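Local coordinates for protein tapirin (Caldicellulosiruptor hydrothermalis, PDB 6N2C) that binds cellulose and probably attaches this extremely thermophilic bacterium to plant biomass, through a zinc-containing beta-helical C-terminal domain, at residues Leu298-Gly303 / Leu319-Asp324. Residues are numbered along the deposited sequence; the frame is centred on the assembly and turned at random.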
loop_
_atom_site.group_PDB
_atom_site.type_symbol
_atom_site.label_atom_id
_atom_site.label_comp_id
_atom_site.label_asym_id
_atom_site.label_seq_id
_atom_site.Cartn_x
_atom_site.Cartn_y
_atom_site.Cartn_z
ATOM N N LEU A 298 -11.390 -0.211 1.242
ATOM C CA LEU A 298 -10.725 -1.517 1.157
ATOM C C LEU A 298 -11.720 -2.608 0.655
ATOM O O LEU A 298 -12.700 -2.840 1.337
ATOM C CB LEU A 298 -10.144 -1.937 2.506
ATOM C CG LEU A 298 -9.482 -3.333 2.604
ATOM C CD1 LEU A 298 -8.444 -3.538 1.535
ATOM C CD2 LEU A 298 -8.880 -3.527 3.995
ATOM N N ASP A 299 -11.462 -3.116 -0.550
ATOM C CA ASP A 299 -12.348 -4.101 -1.262
ATOM C C ASP A 299 -11.754 -5.487 -1.195
ATOM O O ASP A 299 -10.680 -5.750 -1.761
ATOM C CB ASP A 299 -12.599 -3.644 -2.717
ATOM C CG ASP A 299 -13.707 -2.616 -2.844
ATOM O OD1 ASP A 299 -14.577 -2.511 -1.987
ATOM O OD2 ASP A 299 -13.745 -1.922 -3.882
ATOM N N ILE A 300 -12.392 -6.361 -0.434
ATOM C CA ILE A 300 -12.076 -7.744 -0.420
ATOM C C ILE A 300 -13.292 -8.489 -1.009
ATOM O O ILE A 300 -14.091 -9.075 -0.258
ATOM C CB ILE A 300 -11.711 -8.279 0.958
ATOM C CG1 ILE A 300 -10.663 -7.388 1.621
ATOM C CG2 ILE A 300 -11.192 -9.710 0.903
ATOM C CD1 ILE A 300 -10.471 -7.754 3.049
ATOM N N ARG A 301 -13.435 -8.368 -2.308
ATOM C CA ARG A 301 -14.695 -8.819 -2.946
ATOM C C ARG A 301 -14.484 -9.831 -4.073
ATOM O O ARG A 301 -15.282 -10.742 -4.211
ATOM C CB ARG A 301 -15.391 -7.660 -3.589
ATOM C CG ARG A 301 -15.803 -6.616 -2.592
ATOM C CD ARG A 301 -16.842 -5.641 -3.163
ATOM N NE ARG A 301 -16.299 -4.740 -4.106
ATOM C CZ ARG A 301 -16.973 -3.772 -4.719
ATOM N NH1 ARG A 301 -18.263 -3.567 -4.483
ATOM N NH2 ARG A 301 -16.361 -2.992 -5.575
ATOM N N ASN A 302 -13.467 -9.649 -4.858
ATOM C CA ASN A 302 -13.173 -10.498 -6.002
ATOM C C ASN A 302 -12.522 -11.803 -5.633
ATOM O O ASN A 302 -11.642 -11.941 -4.741
ATOM C CB ASN A 302 -12.227 -9.829 -6.985
ATOM C CG ASN A 302 -12.825 -8.669 -7.642
ATOM O OD1 ASN A 302 -14.018 -8.714 -7.970
ATOM N ND2 ASN A 302 -12.036 -7.567 -7.831
ATOM N N GLY A 303 -12.943 -12.867 -6.354
ATOM C CA GLY A 303 -12.252 -14.156 -6.159
ATOM C C GLY A 303 -12.520 -14.824 -4.835
ATOM O O GLY A 303 -13.556 -14.595 -4.205
ATOM N N LEU A 319 -15.209 -0.479 3.969
ATOM C CA LEU A 319 -14.602 -1.781 3.972
ATOM C C LEU A 319 -15.720 -2.749 3.437
ATOM O O LEU A 319 -16.769 -2.840 4.046
ATOM C CB LEU A 319 -14.231 -2.164 5.411
ATOM C CG LEU A 319 -13.786 -3.602 5.643
ATOM C CD1 LEU A 319 -12.653 -4.056 4.726
ATOM C CD2 LEU A 319 -13.462 -3.807 7.069
ATOM N N ASN A 320 -15.469 -3.383 2.324
ATOM C CA ASN A 320 -16.355 -4.411 1.722
ATOM C C ASN A 320 -15.681 -5.729 1.854
ATOM O O ASN A 320 -14.593 -5.942 1.288
ATOM C CB ASN A 320 -16.587 -4.088 0.241
ATOM C CG ASN A 320 -17.411 -2.891 0.053
ATOM O OD1 ASN A 320 -18.479 -2.798 0.685
ATOM N ND2 ASN A 320 -16.941 -1.905 -0.759
ATOM N N ILE A 321 -16.235 -6.628 2.641
ATOM C CA ILE A 321 -15.737 -8.007 2.720
ATOM C C ILE A 321 -16.852 -8.947 2.134
ATOM O O ILE A 321 -17.850 -9.177 2.808
ATOM C CB ILE A 321 -15.371 -8.442 4.126
ATOM C CG1 ILE A 321 -14.496 -7.399 4.836
ATOM C CG2 ILE A 321 -14.709 -9.810 4.085
ATOM C CD1 ILE A 321 -14.290 -7.677 6.308
ATOM N N TRP A 322 -16.674 -9.395 0.890
ATOM C CA TRP A 322 -17.671 -10.230 0.188
ATOM C C TRP A 322 -17.124 -11.618 -0.150
ATOM O O TRP A 322 -17.818 -12.434 -0.751
ATOM C CB TRP A 322 -18.215 -9.511 -1.062
ATOM C CG TRP A 322 -18.827 -8.162 -0.868
ATOM C CD1 TRP A 322 -18.778 -7.345 0.221
ATOM C CD2 TRP A 322 -19.514 -7.439 -1.859
ATOM N NE1 TRP A 322 -19.441 -6.191 -0.027
ATOM C CE2 TRP A 322 -19.901 -6.247 -1.313
ATOM C CE3 TRP A 322 -19.888 -7.733 -3.165
ATOM C CZ2 TRP A 322 -20.598 -5.280 -2.051
ATOM C CZ3 TRP A 322 -20.556 -6.802 -3.883
ATOM C CH2 TRP A 322 -20.919 -5.590 -3.331
ATOM N N THR A 323 -15.906 -11.928 0.335
ATOM C CA THR A 323 -15.279 -13.186 0.204
ATOM C C THR A 323 -14.291 -13.398 1.338
ATOM O O THR A 323 -14.181 -12.494 2.205
ATOM C CB THR A 323 -14.649 -13.298 -1.209
ATOM O OG1 THR A 323 -14.373 -14.687 -1.437
ATOM C CG2 THR A 323 -13.334 -12.424 -1.306
ATOM N N ASP A 324 -13.597 -14.525 1.402
ATOM C CA ASP A 324 -12.641 -14.798 2.459
ATOM C C ASP A 324 -11.357 -14.063 2.120
ATOM O O ASP A 324 -10.969 -14.117 0.957
ATOM C CB ASP A 324 -12.402 -16.291 2.671
ATOM C CG ASP A 324 -11.982 -17.054 1.397
ATOM O OD1 ASP A 324 -12.567 -16.887 0.280
ATOM O OD2 ASP A 324 -11.024 -17.799 1.512
#
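W322 takes the side chain of R301 over one face of its indole: CD sits above the six-membered ring, 3.5 Å from its centroid, in a CH-pi contact. The guanidinium follows as a cation-pi partner, CZ 4.8 Å from that centroid, its plane turned 77° from the ring so that an edge, with NH1, faces W322 CH2. N320 ND2 lies over one guanidinium face, toward the rim. A bend at chi3 (-73°) turns NE away from a fully extended chain, and NH2 makes a long salt bridge with D299 OD2 (3.3 Å). Arginine thus offers methylenes to the indole and charge to the aspartate. D299 OD1 accepts N320 ND2 at 2.7 Å, carboxylate and amide nearly coplanar (24°); asparagine suits because its OD1 also accepts from K318 NZ. L298 and I300 pack on L319 and I321 on the other face, where branched apolar residues fill the interior. Beyond the strands, T323 OG1 donates to G303 O (2.9 Å), tying the turns together. The axes of 298-300 and 319-321 pass 4.9 Å apart, parallel, in successive rungs of a right-handed beta-helix; strands 279-281 and 338-341 flank them, and M326 of strand 326-328 meets their leucines and isoleucines.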